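Local atomic coordinates of phosphate-binding protein (PDB entry 5UB3), a protein that probably works as a periplasmic receptor of the phosphonate-binding type, partnered with a diguanylate cyclase, and binds a chloride ion. Residues 19-24 with 40-45; 98-103 with 172-177; 206-211 with 262-267. All coordinates share one frame; numbering follows the deposited sequence. Where two conformers were deposited one is given.

Contact 1. Residues 19-24 with 40-45; sequences EQLKPL and GEILMA
Leu21 on the helix and Ile42 on the strand make the main apolar contact, Ile42 CD1 sitting 3.6 Å from Leu21 CB. The CB of each residue is directed at the opposite segment. Ile42 CG1 lies anti to its own carbonyl carbon (chi1 -61°), and the methyl at its end presses against the root of Leu21 and comes close to its backbone carbonyl carbon. Farther out on the leucine, one branch does the rest: Leu21 CD1 lies 3.9 Å from Ile42 CG2 and also 3.9 Å from Met44 CG, with Met44 SD just beyond at 4.0 Å from that same CD1. Both pairs of side chains cross obliquely.

This is packing inside a beta-alpha-beta unit. Helix 14-28 follows strand 4-8 and leads on to strand 39-42, which pairs in parallel with 4-8. The short axes of helix 19-24 and strand 40-42 run almost antiparallel at 171°, 8.9 Å apart at their closest. Leu7 of strand 4-8 touches both Leu21 and Ile42, and Phe248 and Phe249 also pack against Leu21.

The polar side is slack. Lys22 NZ stays 4.2 Å from Gly40 O, and since this lysine was modelled in two conformers the approach is doubtful; the lysine also has a long, weak ion pair with Asp26.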
ATOM      1  N   GLU A  19      -8.903 -12.618  -7.949  1.00 26.48           N
ATOM      2  CA  GLU A  19      -8.881 -12.496  -9.421  1.00 29.68           C
ATOM      3  C   GLU A  19      -7.717 -11.695  -9.967  1.00 26.96           C
ATOM      4  O   GLU A  19      -7.378 -11.803 -11.109  1.00 27.49           O
ATOM      5  CB  GLU A  19     -10.147 -11.791  -9.892  1.00 34.32           C
ATOM      6  CG  GLU A  19     -11.471 -12.468  -9.521  1.00 38.34           C
ATOM      7  CD  GLU A  19     -12.640 -11.542  -9.823  1.00 42.33           C
ATOM      8  OE1 GLU A  19     -12.662 -10.381  -9.335  1.00 51.97           O
ATOM      9  OE2 GLU A  19     -13.512 -11.944 -10.602  1.00 51.59           O
ATOM     10  N   GLN A  20      -7.199 -10.797  -9.148  1.00 25.45           N
ATOM     11  CA  GLN A  20      -6.052  -9.971  -9.480  1.00 24.35           C
ATOM     12  C   GLN A  20      -4.713 -10.737  -9.443  1.00 21.93           C
ATOM     13  O   GLN A  20      -3.779 -10.420 -10.162  1.00 22.50           O
ATOM     14  CB  GLN A  20      -6.071  -8.754  -8.534  1.00 26.67           C
ATOM     15  CG  GLN A  20      -7.360  -7.950  -8.719  1.00 30.34           C
ATOM     16  CD  GLN A  20      -7.169  -6.457  -8.533  1.00 34.84           C
ATOM     17  OE1 GLN A  20      -7.206  -5.958  -7.395  1.00 37.95           O
ATOM     18  NE2 GLN A  20      -6.890  -5.727  -9.652  1.00 33.38           N
ATOM     19  N   LEU A  21      -4.664 -11.808  -8.654  1.00 22.25           N
ATOM     20  CA  LEU A  21      -3.480 -12.570  -8.455  1.00 19.67           C
ATOM     21  C   LEU A  21      -3.390 -13.858  -9.281  1.00 20.98           C
ATOM     22  O   LEU A  21      -2.299 -14.233  -9.720  1.00 17.31           O
ATOM     23  CB  LEU A  21      -3.406 -12.925  -6.971  1.00 19.76           C
ATOM     24  CG  LEU A  21      -3.361 -11.704  -6.037  1.00 18.98           C
ATOM     25  CD1 LEU A  21      -3.480 -12.252  -4.626  1.00 20.74           C
ATOM     26  CD2 LEU A  21      -2.061 -10.942  -6.189  1.00 20.38           C
ATOM     27  N   LYS A  22      -4.515 -14.538  -9.494  0.50 21.53           N
ATOM     28  CA  LYS A  22      -4.467 -15.880 -10.089  0.50 23.15           C
ATOM     29  C   LYS A  22      -3.924 -15.875 -11.497  0.50 23.69           C
ATOM     30  O   LYS A  22      -3.077 -16.710 -11.830  0.50 24.11           O
ATOM     31  CB  LYS A  22      -5.831 -16.579 -10.060  0.50 24.56           C
ATOM     32  CG  LYS A  22      -5.815 -17.970 -10.710  0.50 25.29           C
ATOM     33  CD  LYS A  22      -4.864 -18.897  -9.956  0.50 24.75           C
ATOM     34  CE  LYS A  22      -5.170 -20.394 -10.082  0.50 25.02           C
ATOM     35  NZ  LYS A  22      -4.289 -21.166  -9.151  0.50 23.38           N
ATOM     36  N   PRO A  23      -4.391 -14.940 -12.346  1.00 23.86           N
ATOM     37  CA  PRO A  23      -3.826 -14.935 -13.711  1.00 22.63           C
ATOM     38  C   PRO A  23      -2.293 -14.860 -13.789  1.00 24.81           C
ATOM     39  O   PRO A  23      -1.678 -15.632 -14.533  1.00 22.12           O
ATOM     40  CB  PRO A  23      -4.464 -13.714 -14.351  1.00 21.94           C
ATOM     41  CG  PRO A  23      -5.746 -13.524 -13.609  1.00 23.31           C
ATOM     42  CD  PRO A  23      -5.407 -13.865 -12.188  1.00 24.81           C
ATOM     43  N   LEU A  24      -1.656 -13.974 -13.006  1.00 23.26           N
ATOM     44  CA  LEU A  24      -0.189 -13.886 -13.086  1.00 22.14           C
ATOM     45  C   LEU A  24       0.473 -15.113 -12.457  1.00 21.30           C
ATOM     46  O   LEU A  24       1.516 -15.580 -12.968  1.00 21.13           O
ATOM     47  CB  LEU A  24       0.325 -12.591 -12.457  1.00 22.07           C
ATOM     48  CG  LEU A  24       1.832 -12.390 -12.519  1.00 23.15           C
ATOM     49  CD1 LEU A  24       2.264 -12.311 -13.986  1.00 24.34           C
ATOM     50  CD2 LEU A  24       2.286 -11.158 -11.727  1.00 21.99           C
ATOM     51  N   GLY A  40       0.876 -23.675  -7.946  1.00 21.44           N
ATOM     52  CA  GLY A  40       0.657 -22.382  -7.318  1.00 24.45           C
ATOM     53  C   GLY A  40      -0.558 -22.402  -6.413  1.00 23.37           C
ATOM     54  O   GLY A  40      -1.505 -23.120  -6.690  1.00 24.32           O
ATOM     55  N   GLU A  41      -0.539 -21.556  -5.393  1.00 20.82           N
ATOM     56  CA  GLU A  41      -1.699 -21.251  -4.558  1.00 21.37           C
ATOM     57  C   GLU A  41      -1.756 -19.761  -4.249  1.00 20.41           C
ATOM     58  O   GLU A  41      -0.743 -19.076  -4.293  1.00 19.01           O
ATOM     59  CB  GLU A  41      -1.590 -21.972  -3.234  1.00 25.15           C
ATOM     60  CG  GLU A  41      -2.066 -23.400  -3.342  1.00 29.83           C
ATOM     61  CD  GLU A  41      -1.623 -24.288  -2.226  1.00 32.17           C
ATOM     62  OE1 GLU A  41      -1.035 -23.813  -1.243  1.00 30.85           O
ATOM     63  OE2 GLU A  41      -1.862 -25.497  -2.379  1.00 37.18           O
ATOM     64  N   ILE A  42      -2.940 -19.276  -3.930  1.00 19.12           N
ATOM     65  CA  ILE A  42      -3.133 -17.919  -3.491  1.00 20.42           C
ATOM     66  C   ILE A  42      -3.469 -17.973  -1.988  1.00 20.03           C
ATOM     67  O   ILE A  42      -4.311 -18.783  -1.566  1.00 16.93           O
ATOM     68  CB  ILE A  42      -4.317 -17.255  -4.238  1.00 22.00           C
ATOM     69  CG1 ILE A  42      -4.044 -17.201  -5.769  1.00 26.19           C
ATOM     70  CG2 ILE A  42      -4.624 -15.862  -3.698  1.00 20.93           C
ATOM     71  CD1 ILE A  42      -2.836 -16.393  -6.158  1.00 28.99           C
ATOM     72  N   LEU A  43      -2.863 -17.077  -1.219  1.00 18.48           N
ATOM     73  CA  LEU A  43      -3.157 -16.936   0.207  1.00 17.87           C
ATOM     74  C   LEU A  43      -2.974 -15.474   0.565  1.00 18.57           C
ATOM     75  O   LEU A  43      -1.874 -14.948   0.588  1.00 17.49           O
ATOM     76  CB  LEU A  43      -2.272 -17.796   1.089  1.00 18.22           C
ATOM     77  CG  LEU A  43      -2.596 -17.812   2.593  1.00 17.71           C
ATOM     78  CD1 LEU A  43      -4.052 -18.163   2.909  1.00 19.43           C
ATOM     79  CD2 LEU A  43      -1.703 -18.764   3.323  1.00 18.13           C
ATOM     80  N   MET A  44      -4.086 -14.833   0.862  1.00 19.72           N
ATOM     81  CA  MET A  44      -4.074 -13.444   1.218  1.00 20.44           C
ATOM     82  C   MET A  44      -4.244 -13.368   2.727  1.00 21.00           C
ATOM     83  O   MET A  44      -4.501 -14.366   3.385  1.00 19.60           O
ATOM     84  CB  MET A  44      -5.194 -12.721   0.478  1.00 21.61           C
ATOM     85  CG  MET A  44      -4.925 -12.541  -0.986  1.00 21.37           C
ATOM     86  SD  MET A  44      -6.384 -11.946  -1.869  1.00 23.75           S
ATOM     87  CE  MET A  44      -7.289 -13.477  -2.077  1.00 21.78           C
ATOM     88  N   ALA A  45      -4.012 -12.196   3.293  1.00 19.95           N
ATOM     89  CA  ALA A  45      -4.167 -12.068   4.734  1.00 21.29           C
ATOM     90  C   ALA A  45      -4.876 -10.797   5.018  1.00 20.28           C
ATOM     91  O   ALA A  45      -4.743  -9.885   4.267  1.00 18.89           O
ATOM     92  CB  ALA A  45      -2.816 -12.126   5.440  1.00 20.90           C
TER

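Contact 2. Residues 98-103 with 172-177; sequences FVRRDS and HKHLID
Arg100 buries the largest share of this contact, reaching across to His174 and His172 from the last residue of strand 92-100. On the far side a Schellman motif ends helix 164-172, with His174 as its positive-phi C' residue, and on the near side a type I turn runs from Arg100 to Ser103.

Arg100 CD lies over the face of the His174 imidazole, offset toward the rim, and makes a CH-pi contact 3.5 Å from the centroid of that ring. The guanidinium carries on over the rim, its plane tilted 31° from the imidazole. Arg100 NE therefore comes within 3.1 Å of His174 NE2, but the angle is too poor for a hydrogen bond. That N-H is turned instead to Asp102 OD1, at 3.1 Å from Arg100 NE on the syn side of the carboxylate and somewhat out of its plane, while Arg100 NH2 bonds Asp102 OD2 from above the carboxylate plane, also at 3.1 Å. This side-on, two-nitrogen salt bridge should fix the rotation of the guanidinium. The bend at chi3 (54°) turns NE out of the line of the chain.

NH1, the remaining nitrogen, sits over the rim of the His172 ring, by CD2, and donates to a lone pair of His172 O at 3.0 Å, bent to 139° at the hydrogen. The same histidine is hydrogen-bonded through NE2 to Asp199 and stacks on Phe196.

Asp177 takes part through its backbone O; its OD2 is hydrogen-bonded to Thr115 N. Val99 CG1 lies 3.4 Å from Asp177 O. Water 1 bridges the backbones, accepting from Arg100 N at 2.8 Å and donating to Asp177 O at 2.7 Å.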
ATOM      1  N   PHE A  98      -6.887  16.188   1.817  1.00 17.39           N
ATOM      2  CA  PHE A  98      -7.877  17.014   1.209  1.00 17.47           C
ATOM      3  C   PHE A  98      -9.014  17.316   2.173  1.00 18.81           C
ATOM      4  O   PHE A  98      -9.267  16.564   3.111  1.00 17.70           O
ATOM      5  CB  PHE A  98      -8.404  16.351  -0.056  1.00 17.74           C
ATOM      6  CG  PHE A  98      -9.148  15.103   0.202  1.00 19.97           C
ATOM      7  CD1 PHE A  98      -8.467  13.885   0.266  1.00 20.16           C
ATOM      8  CD2 PHE A  98     -10.539  15.125   0.427  1.00 18.81           C
ATOM      9  CE1 PHE A  98      -9.148  12.717   0.547  1.00 21.79           C
ATOM     10  CE2 PHE A  98     -11.220  13.973   0.691  1.00 19.06           C
ATOM     11  CZ  PHE A  98     -10.536  12.765   0.765  1.00 22.98           C
ATOM     12  N   VAL A  99      -9.677  18.421   1.917  1.00 20.10           N
ATOM     13  CA  VAL A  99     -10.863  18.844   2.663  1.00 22.35           C
ATOM     14  C   VAL A  99     -11.988  19.295   1.771  1.00 24.40           C
ATOM     15  O   VAL A  99     -11.795  19.530   0.574  1.00 19.28           O
ATOM     16  CB  VAL A  99     -10.553  20.053   3.536  1.00 22.78           C
ATOM     17  CG1 VAL A  99      -9.430  19.710   4.504  1.00 22.14           C
ATOM     18  CG2 VAL A  99     -10.218  21.288   2.695  1.00 24.36           C
ATOM     19  N   ARG A 100     -13.143  19.508   2.379  1.00 24.67           N
ATOM     20  CA  ARG A 100     -14.179  20.253   1.667  1.00 28.45           C
ATOM     21  C   ARG A 100     -13.708  21.659   1.339  1.00 28.58           C
ATOM     22  O   ARG A 100     -12.976  22.292   2.094  1.00 22.39           O
ATOM     23  CB  ARG A 100     -15.467  20.311   2.458  1.00 28.92           C
ATOM     24  CG  ARG A 100     -16.153  18.955   2.503  1.00 26.57           C
ATOM     25  CD  ARG A 100     -17.559  19.135   3.014  1.00 32.33           C
ATOM     26  NE  ARG A 100     -18.269  20.136   2.210  1.00 32.37           N
ATOM     27  CZ  ARG A 100     -19.052  19.892   1.153  1.00 32.27           C
ATOM     28  NH1 ARG A 100     -19.306  18.641   0.723  1.00 28.90           N
ATOM     29  NH2 ARG A 100     -19.638  20.937   0.547  1.00 31.35           N
ATOM     30  N   ARG A 101     -14.088  22.139   0.167  1.00 30.18           N
ATOM     31  CA  ARG A 101     -13.610  23.448  -0.264  1.00 34.85           C
ATOM     32  C   ARG A 101     -14.165  24.509   0.701  1.00 32.50           C
ATOM     33  O   ARG A 101     -13.497  25.464   0.973  1.00 26.87           O
ATOM     34  CB  ARG A 101     -13.924  23.685  -1.755  1.00 40.53           C
ATOM     35  CG  ARG A 101     -14.365  25.088  -2.162  1.00 54.24           C
ATOM     36  CD  ARG A 101     -14.096  25.421  -3.641  1.00 57.97           C
ATOM     37  NE  ARG A 101     -12.663  25.443  -3.997  1.00 65.23           N
ATOM     38  CZ  ARG A 101     -11.719  26.267  -3.495  1.00 64.48           C
ATOM     39  NH1 ARG A 101     -11.986  27.186  -2.561  1.00 63.21           N
ATOM     40  NH2 ARG A 101     -10.459  26.163  -3.941  1.00 64.35           N
ATOM     41  N   ASP A 102     -15.352  24.294   1.258  1.00 34.28           N
ATOM     42  CA  ASP A 102     -15.911  25.246   2.233  1.00 39.51           C
ATOM     43  C   ASP A 102     -15.328  25.111   3.676  1.00 36.42           C
ATOM     44  O   ASP A 102     -15.728  25.842   4.592  1.00 32.65           O
ATOM     45  CB  ASP A 102     -17.458  25.226   2.200  1.00 37.53           C
ATOM     46  CG  ASP A 102     -18.066  23.830   2.497  1.00 41.21           C
ATOM     47  OD1 ASP A 102     -17.443  22.948   3.059  1.00 33.60           O
ATOM     48  OD2 ASP A 102     -19.228  23.591   2.160  1.00 48.20           O
ATOM     49  N   SER A 103     -14.342  24.227   3.866  1.00 29.45           N
ATOM     50  CA  SER A 103     -13.657  24.048   5.149  1.00 26.05           C
ATOM     51  C   SER A 103     -12.798  25.262   5.412  1.00 25.18           C
ATOM     52  O   SER A 103     -12.288  25.875   4.507  1.00 26.68           O
ATOM     53  CB  SER A 103     -12.688  22.829   5.067  1.00 28.16           C
ATOM     54  OG  SER A 103     -11.859  22.708   6.222  1.00 28.31           O
ATOM     55  N   HIS A 172     -16.762  14.095   2.560  1.00 20.61           N
ATOM     56  CA  HIS A 172     -17.725  14.794   1.743  1.00 23.39           C
ATOM     57  C   HIS A 172     -18.960  15.112   2.545  1.00 24.06           C
ATOM     58  O   HIS A 172     -19.534  16.187   2.372  1.00 22.18           O
ATOM     59  CB  HIS A 172     -18.101  14.048   0.506  1.00 23.49           C
ATOM     60  CG  HIS A 172     -18.872  14.906  -0.436  1.00 26.61           C
ATOM     61  ND1 HIS A 172     -20.223  14.758  -0.636  1.00 30.36           N
ATOM     62  CD2 HIS A 172     -18.504  15.992  -1.147  1.00 28.50           C
ATOM     63  CE1 HIS A 172     -20.647  15.679  -1.476  1.00 30.63           C
ATOM     64  NE2 HIS A 172     -19.628  16.449  -1.791  1.00 30.28           N
ATOM     65  N   LYS A 173     -19.314  14.183   3.450  1.00 23.34           N
ATOM     66  CA  LYS A 173     -20.550  14.246   4.169  1.00 25.26           C
ATOM     67  C   LYS A 173     -20.415  15.009   5.472  1.00 24.75           C
ATOM     68  O   LYS A 173     -21.358  14.960   6.263  1.00 24.84           O
ATOM     69  CB  LYS A 173     -21.141  12.841   4.352  1.00 24.75           C
ATOM     70  CG  LYS A 173     -21.484  12.219   3.009  1.00 26.09           C
ATOM     71  CD  LYS A 173     -22.008  10.822   3.148  1.00 24.89           C
ATOM     72  CE  LYS A 173     -21.831   9.979   1.881  1.00 25.70           C
ATOM     73  NZ  LYS A 173     -22.717  10.551   0.854  1.00 27.88           N
ATOM     74  N   HIS A 174     -19.323  15.779   5.663  1.00 25.99           N
ATOM     75  CA  HIS A 174     -19.064  16.582   6.863  1.00 26.68           C
ATOM     76  C   HIS A 174     -18.911  15.727   8.144  1.00 27.15           C
ATOM     77  O   HIS A 174     -19.127  16.210   9.240  1.00 26.80           O
ATOM     78  CB  HIS A 174     -20.141  17.674   7.095  1.00 28.26           C
ATOM     79  CG  HIS A 174     -20.144  18.756   6.070  1.00 31.17           C
ATOM     80  ND1 HIS A 174     -20.912  18.694   4.921  1.00 33.81           N
ATOM     81  CD2 HIS A 174     -19.496  19.942   6.029  1.00 32.90           C
ATOM     82  CE1 HIS A 174     -20.725  19.792   4.213  1.00 34.06           C
ATOM     83  NE2 HIS A 174     -19.858  20.560   4.857  1.00 37.18           N
ATOM     84  N   LEU A 175     -18.546  14.460   8.016  1.00 24.97           N
ATOM     85  CA  LEU A 175     -18.388  13.641   9.216  1.00 23.55           C
ATOM     86  C   LEU A 175     -16.998  13.816   9.747  1.00 23.25           C
ATOM     87  O   LEU A 175     -16.818  13.744  10.919  1.00 20.17           O
ATOM     88  CB  LEU A 175     -18.636  12.199   8.905  1.00 24.28           C
ATOM     89  CG  LEU A 175     -20.068  11.982   8.415  1.00 28.83           C
ATOM     90  CD1 LEU A 175     -20.161  10.632   7.724  1.00 28.92           C
ATOM     91  CD2 LEU A 175     -21.089  12.092   9.542  1.00 28.96           C
ATOM     92  N   ILE A 176     -16.041  14.097   8.871  1.00 21.45           N
ATOM     93  CA  ILE A 176     -14.614  14.158   9.197  1.00 23.71           C
ATOM     94  C   ILE A 176     -14.043  15.319   8.389  1.00 21.95           C
ATOM     95  O   ILE A 176     -14.484  15.536   7.275  1.00 21.00           O
ATOM     96  CB  ILE A 176     -13.945  12.812   8.845  1.00 25.55           C
ATOM     97  CG1 ILE A 176     -14.577  11.682   9.672  1.00 28.12           C
ATOM     98  CG2 ILE A 176     -12.441  12.842   9.135  1.00 26.29           C
ATOM     99  CD1 ILE A 176     -13.987  10.288   9.423  1.00 28.12           C
ATOM    100  N   ASP A 177     -13.123  16.086   8.966  1.00 19.11           N
ATOM    101  CA  ASP A 177     -12.668  17.294   8.360  1.00 20.68           C
ATOM    102  C   ASP A 177     -11.693  17.043   7.194  1.00 19.05           C
ATOM    103  O   ASP A 177     -11.717  17.755   6.189  1.00 17.92           O
ATOM    104  CB  ASP A 177     -11.969  18.164   9.391  1.00 22.16           C
ATOM    105  CG  ASP A 177     -12.858  18.486  10.600  1.00 24.52           C
ATOM    106  OD1 ASP A 177     -13.966  18.942  10.398  1.00 29.17           O
ATOM    107  OD2 ASP A 177     -12.429  18.268  11.744  1.00 22.96           O
TER
HETATM  108  O   HOH W   1     -13.775  19.187   5.130  1.00 20.26           O

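Contact 3. Residues 206-211 with 262-267; sequences TAPVPR and RRRLQE
Pro210 and Arg264 form the close-packed part of the contact. Pro210 CD lies over the centre of the Arg264 guanidinium, 3.8 Å from Arg264 CZ, and the pyrrolidine ring also meets the start of the arginine side chain, with Pro210 CG 4.0 Å from Arg264 CB. CD and CG of the proline are thus met by both the root and the guanidinium face of one bent side chain: Arg264 turns at chi3 (79°), which swings NE out of the extended line. One helix position on, Leu265 CD2 adds a lighter apolar touch, 4.3 Å from Pro210 CG. Met84 of strand 79-87 backs both Pro210 and Leu265.

The fold here is that of a periplasmic binding protein. Strand 209-217 pairs with 62-66, 79-87 and 92-100, and 92-100 in turn pairs with 178-182, so the segment probably belongs to the connection between the two lobes. Helix 259-277, near the end of the chain, lays Arg264 against it.

Toward Pro208 the contact turns polar and watery. Arg264 NH2 comes 3.5 Å from Val209 CA and gives Pro208 O a weak hydrogen bond of 3.3 Å, with that oxygen in the guanidinium plane; the stronger partner of NH2 is Asp92, in a salt bridge. Water 2 is also at the guanidinium edge. It accepts from Arg264 NE at 2.9 Å and donates only weakly to Pro208 O, 3.5 Å away.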
ATOM      1  N   THR A 206       2.554  15.014   0.388  1.00 18.56           N
ATOM      2  CA  THR A 206       3.790  14.482   0.885  1.00 17.85           C
ATOM      3  C   THR A 206       4.773  14.320  -0.260  1.00 18.52           C
ATOM      4  O   THR A 206       4.413  14.464  -1.428  1.00 17.39           O
ATOM      5  CB  THR A 206       3.612  13.108   1.593  1.00 16.49           C
ATOM      6  OG1 THR A 206       3.324  12.083   0.638  1.00 14.54           O
ATOM      7  CG2 THR A 206       2.481  13.179   2.653  1.00 16.99           C
ATOM      8  N   ALA A 207       5.995  13.981   0.114  1.00 19.47           N
ATOM      9  CA  ALA A 207       7.066  13.639  -0.865  1.00 21.67           C
ATOM     10  C   ALA A 207       6.702  12.314  -1.487  1.00 23.28           C
ATOM     11  O   ALA A 207       6.031  11.493  -0.836  1.00 23.81           O
ATOM     12  CB  ALA A 207       8.436  13.530  -0.160  1.00 19.54           C
ATOM     13  N   PRO A 208       7.150  12.074  -2.719  1.00 23.87           N
ATOM     14  CA  PRO A 208       6.787  10.793  -3.356  1.00 23.05           C
ATOM     15  C   PRO A 208       7.669   9.706  -2.851  1.00 21.54           C
ATOM     16  O   PRO A 208       8.757   9.970  -2.373  1.00 20.03           O
ATOM     17  CB  PRO A 208       7.027  11.059  -4.842  1.00 23.93           C
ATOM     18  CG  PRO A 208       8.163  12.023  -4.803  1.00 25.09           C
ATOM     19  CD  PRO A 208       7.809  12.962  -3.672  1.00 24.66           C
ATOM     20  N   VAL A 209       7.160   8.490  -2.908  1.00 19.45           N
ATOM     21  CA  VAL A 209       7.936   7.294  -2.584  1.00 18.08           C
ATOM     22  C   VAL A 209       7.680   6.330  -3.712  1.00 17.76           C
ATOM     23  O   VAL A 209       6.690   6.472  -4.412  1.00 16.90           O
ATOM     24  CB  VAL A 209       7.495   6.686  -1.210  1.00 18.21           C
ATOM     25  CG1 VAL A 209       7.763   7.654  -0.052  1.00 18.72           C
ATOM     26  CG2 VAL A 209       6.051   6.295  -1.266  1.00 18.54           C
ATOM     27  N   PRO A 210       8.526   5.292  -3.850  1.00 19.68           N
ATOM     28  CA  PRO A 210       8.171   4.277  -4.780  1.00 19.81           C
ATOM     29  C   PRO A 210       6.871   3.638  -4.365  1.00 20.29           C
ATOM     30  O   PRO A 210       6.619   3.411  -3.205  1.00 21.79           O
ATOM     31  CB  PRO A 210       9.300   3.274  -4.741  1.00 18.66           C
ATOM     32  CG  PRO A 210      10.246   3.745  -3.742  1.00 20.79           C
ATOM     33  CD  PRO A 210       9.682   4.943  -3.030  1.00 19.99           C
ATOM     34  N   ARG A 211       6.101   3.358  -5.372  1.00 22.20           N
ATOM     35  CA  ARG A 211       4.734   2.951  -5.269  1.00 25.06           C
ATOM     36  C   ARG A 211       4.518   1.528  -4.776  1.00 22.70           C
ATOM     37  O   ARG A 211       3.682   1.258  -3.908  1.00 20.25           O
ATOM     38  CB  ARG A 211       4.209   3.084  -6.683  1.00 29.39           C
ATOM     39  CG  ARG A 211       2.871   2.542  -6.821  1.00 33.21           C
ATOM     40  CD  ARG A 211       2.038   3.367  -7.709  1.00 30.38           C
ATOM     41  NE  ARG A 211       0.699   2.979  -7.372  1.00 28.03           N
ATOM     42  CZ  ARG A 211      -0.324   3.100  -8.188  1.00 29.40           C
ATOM     43  NH1 ARG A 211      -0.189   3.622  -9.415  1.00 28.12           N
ATOM     44  NH2 ARG A 211      -1.494   2.690  -7.741  1.00 30.21           N
ATOM     45  N   ARG A 262      16.741   1.180  -3.198  1.00 20.30           N
ATOM     46  CA  ARG A 262      17.117   0.707  -1.848  1.00 23.32           C
ATOM     47  C   ARG A 262      17.149   1.815  -0.804  1.00 24.06           C
ATOM     48  O   ARG A 262      16.703   1.608   0.316  1.00 24.92           O
ATOM     49  CB  ARG A 262      18.480   0.006  -1.820  1.00 24.61           C
ATOM     50  CG  ARG A 262      18.454  -1.323  -2.513  1.00 27.78           C
ATOM     51  CD  ARG A 262      19.844  -1.903  -2.682  1.00 29.38           C
ATOM     52  NE  ARG A 262      19.732  -3.173  -3.434  1.00 35.25           N
ATOM     53  CZ  ARG A 262      20.313  -3.487  -4.608  1.00 33.81           C
ATOM     54  NH1 ARG A 262      21.124  -2.626  -5.229  1.00 30.96           N
ATOM     55  NH2 ARG A 262      20.114  -4.716  -5.129  1.00 32.23           N
ATOM     56  N   ARG A 263      17.741   2.936  -1.164  1.00 24.08           N
ATOM     57  CA  ARG A 263      17.819   4.121  -0.303  1.00 24.99           C
ATOM     58  C   ARG A 263      16.416   4.634  -0.049  1.00 22.18           C
ATOM     59  O   ARG A 263      16.079   4.949   1.062  1.00 20.20           O
ATOM     60  CB  ARG A 263      18.649   5.220  -0.937  1.00 28.60           C
ATOM     61  CG  ARG A 263      20.168   4.984  -0.901  1.00 37.22           C
ATOM     62  CD  ARG A 263      21.010   6.133  -1.552  1.00 40.70           C
ATOM     63  NE  ARG A 263      20.964   6.186  -3.026  1.00 39.08           N
ATOM     64  CZ  ARG A 263      21.875   5.687  -3.897  1.00 43.13           C
ATOM     65  NH1 ARG A 263      23.023   5.063  -3.499  1.00 39.82           N
ATOM     66  NH2 ARG A 263      21.630   5.787  -5.229  1.00 39.91           N
ATOM     67  N   ARG A 264      15.582   4.650  -1.067  1.00 22.00           N
ATOM     68  CA  ARG A 264      14.232   5.168  -0.883  1.00 21.89           C
ATOM     69  C   ARG A 264      13.418   4.248  -0.020  1.00 20.99           C
ATOM     70  O   ARG A 264      12.619   4.725   0.797  1.00 21.17           O
ATOM     71  CB  ARG A 264      13.545   5.460  -2.200  1.00 22.77           C
ATOM     72  CG  ARG A 264      14.249   6.582  -2.964  1.00 23.16           C
ATOM     73  CD  ARG A 264      13.572   6.828  -4.275  1.00 25.33           C
ATOM     74  NE  ARG A 264      12.365   7.621  -4.119  1.00 21.38           N
ATOM     75  CZ  ARG A 264      11.419   7.714  -5.037  1.00 24.10           C
ATOM     76  NH1 ARG A 264      11.499   7.020  -6.150  1.00 23.17           N
ATOM     77  NH2 ARG A 264      10.330   8.452  -4.791  1.00 24.64           N
ATOM     78  N   LEU A 265      13.567   2.939  -0.190  1.00 20.59           N
ATOM     79  CA  LEU A 265      12.880   2.002   0.707  1.00 21.36           C
ATOM     80  C   LEU A 265      13.401   2.071   2.110  1.00 22.53           C
ATOM     81  O   LEU A 265      12.635   1.974   3.064  1.00 22.09           O
ATOM     82  CB  LEU A 265      12.964   0.566   0.196  1.00 21.02           C
ATOM     83  CG  LEU A 265      12.132   0.323  -1.058  1.00 20.79           C
ATOM     84  CD1 LEU A 265      12.377  -1.157  -1.480  1.00 19.80           C
ATOM     85  CD2 LEU A 265      10.654   0.569  -0.833  1.00 20.61           C
ATOM     86  N   GLN A 266      14.712   2.256   2.254  1.00 24.42           N
ATOM     87  CA  GLN A 266      15.297   2.412   3.580  1.00 27.52           C
ATOM     88  C   GLN A 266      14.732   3.691   4.295  1.00 25.35           C
ATOM     89  O   GLN A 266      14.376   3.642   5.490  1.00 24.96           O
ATOM     90  CB  GLN A 266      16.824   2.384   3.456  1.00 33.26           C
ATOM     91  CG  GLN A 266      17.566   2.238   4.757  1.00 40.03           C
ATOM     92  CD  GLN A 266      17.428   3.489   5.598  1.00 41.93           C
ATOM     93  OE1 GLN A 266      17.747   4.576   5.137  1.00 49.55           O
ATOM     94  NE2 GLN A 266      16.910   3.353   6.819  1.00 42.19           N
ATOM     95  N   GLU A 267      14.604   4.794   3.571  1.00 24.46           N
ATOM     96  CA  GLU A 267      14.058   6.038   4.185  1.00 25.91           C
ATOM     97  C   GLU A 267      12.591   5.844   4.563  1.00 24.42           C
ATOM     98  O   GLU A 267      12.147   6.261   5.631  1.00 22.54           O
ATOM     99  CB  GLU A 267      14.169   7.190   3.252  1.00 25.61           C
ATOM    100  CG  GLU A 267      15.601   7.629   3.134  1.00 31.58           C
ATOM    101  CD  GLU A 267      15.832   8.629   2.007  1.00 35.10           C
ATOM    102  OE1 GLU A 267      14.860   9.019   1.325  1.00 33.28           O
ATOM    103  OE2 GLU A 267      17.009   9.015   1.811  1.00 38.79           O
TER
HETATM  104  O   HOH W   2      11.941   8.867  -1.571  1.00 26.92           O

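How the contacts relate
From the N terminus, contact 1 comes first and closes the shortest loop, with 15 residues between segments 19-24 and 40-45, joining helix 14-28 to strand 39-42. Contact 2 spans 68 intervening residues, bringing the end of strand 92-100 to the turn between helix 164-172 and strand 178-182. Contact 3 closes 50 residues, from segment 206-211, leading into strand 209-217, to helix 259-277. The three follow in series, without nesting or crossing. Contacts 1 and 2 lie on opposite sides of the chain's centre, with centres about 37 Å apart. Neighbouring strands 92-100 and 209-217 link contacts 2 and 3, whose nearest atoms are nevertheless about 10 Å apart.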